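Vesicular integral-membrane protein VIP36 (Canis lupus familiaris, PDB 2DUO) acts as a calcium-dependent intracellular lectin of the early secretory pathway, binding high-mannose glycans and helping to transport and sort the glycoproteins that carry them. Local coordinates at residues Asp83-Trp88 and Ile111-Tyr116. Numbering follows the deposited sequence.
Sequences DGIALW and IFLDTY. With CA (calcium ion), chain C.
Leu113, Leu87 and Ile111 form a row of apolar side chains on one face of two antiparallel strands. Leu113 CD1 lies 4.2 Å from Leu87 CG. With chi1 at -51°, CG1 of Ile111 stands beside its own backbone N, and CD1 reaches Leu87 CB at 4.0 Å. Ile85 extends the row, its CB meeting Leu113 CB. Two hydrogen-bonded pairs, Ile85 with Leu113 and Leu87 with Ile111, join the backbones. Leu113 N to Ile85 O is the shortest of these bonds, at 2.7 Å and nearly straight.

On the other face, Ala86 CB and Trp88 CH2 both meet the edge of the Phe112 ring. Trp88 CH2 is 4.0 Å from Phe112 CE1.

The calcium site lies at the end of the pair where Gly84 faces Asp114. Asp83 O accepts from Thr115 N and from water 1, which also binds the calcium ion. Asp114 holds the ion with both carboxylate oxygens, OD2 at 2.5 Å. OD2 also takes Tyr116 N in an Asx turn, and Tyr116 O binds the same ion. Asn118 and Asp145 add further ligands. Asp83 and Tyr116 belong to the carbohydrate site.

The pair lies inside the seven-stranded sheet of this legume-lectin-like sandwich, between strands 204-210 and 128-135. Its leucine and isoleucine face packs on strands 64-73 and 165-172 of the second sheet.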
ATOM      1  N   ASP A  83      -3.913 -10.083  -8.247  1.00 16.26           N
ATOM      2  CA  ASP A  83      -2.998  -9.182  -8.974  1.00 15.81           C
ATOM      3  C   ASP A  83      -1.942  -8.585  -8.030  1.00 15.57           C
ATOM      4  O   ASP A  83      -0.803  -8.278  -8.448  1.00 14.90           O
ATOM      5  CB  ASP A  83      -3.779  -7.999  -9.587  1.00 16.04           C
ATOM      6  CG  ASP A  83      -4.888  -8.443 -10.582  1.00 20.02           C
ATOM      7  OD1 ASP A  83      -5.948  -7.789 -10.636  1.00 20.67           O
ATOM      8  OD2 ASP A  83      -4.687  -9.429 -11.317  1.00 21.48           O
ATOM      9  N   GLY A  84      -2.339  -8.401  -6.771  1.00 14.25           N
ATOM     10  CA  GLY A  84      -1.456  -7.814  -5.782  1.00 14.19           C
ATOM     11  C   GLY A  84      -2.183  -6.835  -4.878  1.00 13.47           C
ATOM     12  O   GLY A  84      -3.401  -6.683  -4.942  1.00 13.47           O
ATOM     13  N   ILE A  85      -1.427  -6.196  -3.999  1.00 13.94           N
ATOM     14  CA  ILE A  85      -1.981  -5.234  -3.059  1.00 13.32           C
ATOM     15  C   ILE A  85      -1.384  -3.857  -3.377  1.00 12.79           C
ATOM     16  O   ILE A  85      -0.206  -3.758  -3.758  1.00 13.45           O
ATOM     17  CB  ILE A  85      -1.533  -5.578  -1.566  1.00 13.10           C
ATOM     18  CG1 ILE A  85      -2.304  -6.789  -1.000  1.00 14.58           C
ATOM     19  CG2 ILE A  85      -1.704  -4.331  -0.674  1.00 13.10           C
ATOM     20  CD1 ILE A  85      -1.753  -7.351   0.354  1.00 14.06           C
ATOM     21  N   ALA A  86      -2.157  -2.794  -3.144  1.00 13.41           N
ATOM     22  CA  ALA A  86      -1.618  -1.438  -3.141  1.00 14.14           C
ATOM     23  C   ALA A  86      -1.871  -0.764  -1.789  1.00 14.57           C
ATOM     24  O   ALA A  86      -2.972  -0.857  -1.238  1.00 15.45           O
ATOM     25  CB  ALA A  86      -2.265  -0.574  -4.278  1.00 13.81           C
ATOM     26  N   LEU A  87      -0.860  -0.082  -1.271  1.00 13.91           N
ATOM     27  CA  LEU A  87      -1.030   0.830  -0.137  1.00 13.58           C
ATOM     28  C   LEU A  87      -1.033   2.270  -0.637  1.00 13.36           C
ATOM     29  O   LEU A  87      -0.277   2.631  -1.538  1.00 13.75           O
ATOM     30  CB  LEU A  87       0.112   0.665   0.848  1.00 13.38           C
ATOM     31  CG  LEU A  87       0.412  -0.803   1.147  1.00 16.94           C
ATOM     32  CD1 LEU A  87       1.651  -0.853   2.045  1.00 19.69           C
ATOM     33  CD2 LEU A  87      -0.809  -1.574   1.765  1.00 16.62           C
ATOM     34  N   TRP A  88      -1.865   3.085  -0.026  1.00 13.23           N
ATOM     35  CA  TRP A  88      -2.187   4.402  -0.558  1.00 13.00           C
ATOM     36  C   TRP A  88      -2.033   5.465   0.510  1.00 13.38           C
ATOM     37  O   TRP A  88      -2.370   5.247   1.687  1.00 14.26           O
ATOM     38  CB  TRP A  88      -3.651   4.425  -1.026  1.00 13.16           C
ATOM     39  CG  TRP A  88      -3.981   3.426  -2.088  1.00 13.36           C
ATOM     40  CD1 TRP A  88      -4.616   2.205  -1.918  1.00 13.97           C
ATOM     41  CD2 TRP A  88      -3.704   3.548  -3.484  1.00 11.21           C
ATOM     42  NE1 TRP A  88      -4.759   1.589  -3.144  1.00 14.20           N
ATOM     43  CE2 TRP A  88      -4.211   2.389  -4.116  1.00 12.07           C
ATOM     44  CE3 TRP A  88      -3.113   4.558  -4.278  1.00 11.54           C
ATOM     45  CZ2 TRP A  88      -4.109   2.181  -5.499  1.00 10.35           C
ATOM     46  CZ3 TRP A  88      -3.012   4.349  -5.662  1.00 12.08           C
ATOM     47  CH2 TRP A  88      -3.495   3.160  -6.252  1.00 12.48           C
ATOM     48  N   ILE A 111       2.110   2.539  -3.027  1.00 14.02           N
ATOM     49  CA  ILE A 111       3.116   1.508  -2.910  1.00 14.14           C
ATOM     50  C   ILE A 111       2.487   0.214  -3.394  1.00 13.97           C
ATOM     51  O   ILE A 111       1.520  -0.277  -2.786  1.00 13.99           O
ATOM     52  CB  ILE A 111       3.647   1.333  -1.459  1.00 14.45           C
ATOM     53  CG1 ILE A 111       4.093   2.670  -0.831  1.00 17.71           C
ATOM     54  CG2 ILE A 111       4.760   0.328  -1.465  1.00 14.68           C
ATOM     55  CD1 ILE A 111       2.988   3.365  -0.050  1.00 18.25           C
ATOM     56  N   PHE A 112       3.019  -0.344  -4.485  1.00 13.23           N
ATOM     57  CA  PHE A 112       2.410  -1.514  -5.113  1.00 14.10           C
ATOM     58  C   PHE A 112       3.176  -2.792  -4.762  1.00 14.18           C
ATOM     59  O   PHE A 112       4.401  -2.849  -4.903  1.00 14.44           O
ATOM     60  CB  PHE A 112       2.430  -1.406  -6.629  1.00 14.00           C
ATOM     61  CG  PHE A 112       1.765  -0.189  -7.163  1.00 14.29           C
ATOM     62  CD1 PHE A 112       0.475   0.166  -6.755  1.00 15.58           C
ATOM     63  CD2 PHE A 112       2.411   0.574  -8.129  1.00 15.33           C
ATOM     64  CE1 PHE A 112      -0.156   1.300  -7.295  1.00 16.18           C
ATOM     65  CE2 PHE A 112       1.770   1.718  -8.677  1.00 16.71           C
ATOM     66  CZ  PHE A 112       0.508   2.061  -8.251  1.00 14.66           C
ATOM     67  N   LEU A 113       2.427  -3.792  -4.317  1.00 13.63           N
ATOM     68  CA  LEU A 113       2.958  -5.124  -4.092  1.00 14.57           C
ATOM     69  C   LEU A 113       2.388  -5.997  -5.194  1.00 14.79           C
ATOM     70  O   LEU A 113       1.317  -6.581  -5.020  1.00 14.33           O
ATOM     71  CB  LEU A 113       2.525  -5.628  -2.722  1.00 14.80           C
ATOM     72  CG  LEU A 113       3.204  -4.932  -1.531  1.00 17.00           C
ATOM     73  CD1 LEU A 113       2.533  -3.629  -1.152  1.00 19.21           C
ATOM     74  CD2 LEU A 113       3.116  -5.885  -0.366  1.00 18.90           C
ATOM     75  N   ASP A 114       3.132  -6.100  -6.294  1.00 14.63           N
ATOM     76  CA  ASP A 114       2.600  -6.622  -7.563  1.00 15.89           C
ATOM     77  C   ASP A 114       3.103  -8.041  -7.676  1.00 15.80           C
ATOM     78  O   ASP A 114       4.311  -8.253  -7.746  1.00 16.47           O
ATOM     79  CB  ASP A 114       3.140  -5.774  -8.723  1.00 15.04           C
ATOM     80  CG  ASP A 114       2.603  -6.216 -10.085  1.00 17.57           C
ATOM     81  OD1 ASP A 114       2.768  -5.462 -11.069  1.00 16.96           O
ATOM     82  OD2 ASP A 114       2.025  -7.320 -10.183  1.00 14.79           O
ATOM     83  N   THR A 115       2.185  -9.010  -7.686  1.00 16.76           N
ATOM     84  CA  THR A 115       2.586 -10.405  -7.647  1.00 18.15           C
ATOM     85  C   THR A 115       2.776 -11.074  -8.998  1.00 19.37           C
ATOM     86  O   THR A 115       3.365 -12.159  -9.059  1.00 20.34           O
ATOM     87  CB  THR A 115       1.622 -11.255  -6.804  1.00 18.21           C
ATOM     88  OG1 THR A 115       0.348 -11.245  -7.446  1.00 20.50           O
ATOM     89  CG2 THR A 115       1.522 -10.701  -5.372  1.00 16.90           C
ATOM     90  N   TYR A 116       2.314 -10.439 -10.086  1.00 19.61           N
ATOM     91  CA  TYR A 116       2.238 -11.132 -11.380  1.00 19.59           C
ATOM     92  C   TYR A 116       2.800 -10.318 -12.549  1.00 19.89           C
ATOM     93  O   TYR A 116       2.372  -9.194 -12.739  1.00 18.19           O
ATOM     94  CB  TYR A 116       0.788 -11.537 -11.682  1.00 20.69           C
ATOM     95  CG  TYR A 116       0.619 -12.268 -12.994  1.00 21.91           C
ATOM     96  CD1 TYR A 116       0.907 -13.637 -13.094  1.00 22.44           C
ATOM     97  CD2 TYR A 116       0.190 -11.586 -14.147  1.00 22.05           C
ATOM     98  CE1 TYR A 116       0.765 -14.312 -14.308  1.00 23.95           C
ATOM     99  CE2 TYR A 116       0.029 -12.261 -15.375  1.00 23.87           C
ATOM    100  CZ  TYR A 116       0.332 -13.626 -15.437  1.00 23.57           C
ATOM    101  OH  TYR A 116       0.177 -14.306 -16.632  1.00 25.98           O
TER
HETATM  102 CA    CA C   1       1.339  -7.081 -12.523  1.00 19.15          CA
HETATM  103  O   HOH W   1      -0.594  -8.009 -11.313  1.00 16.13           O
HETATM  104  O   HOH W   2       0.148  -4.963 -12.835  1.00 14.60           O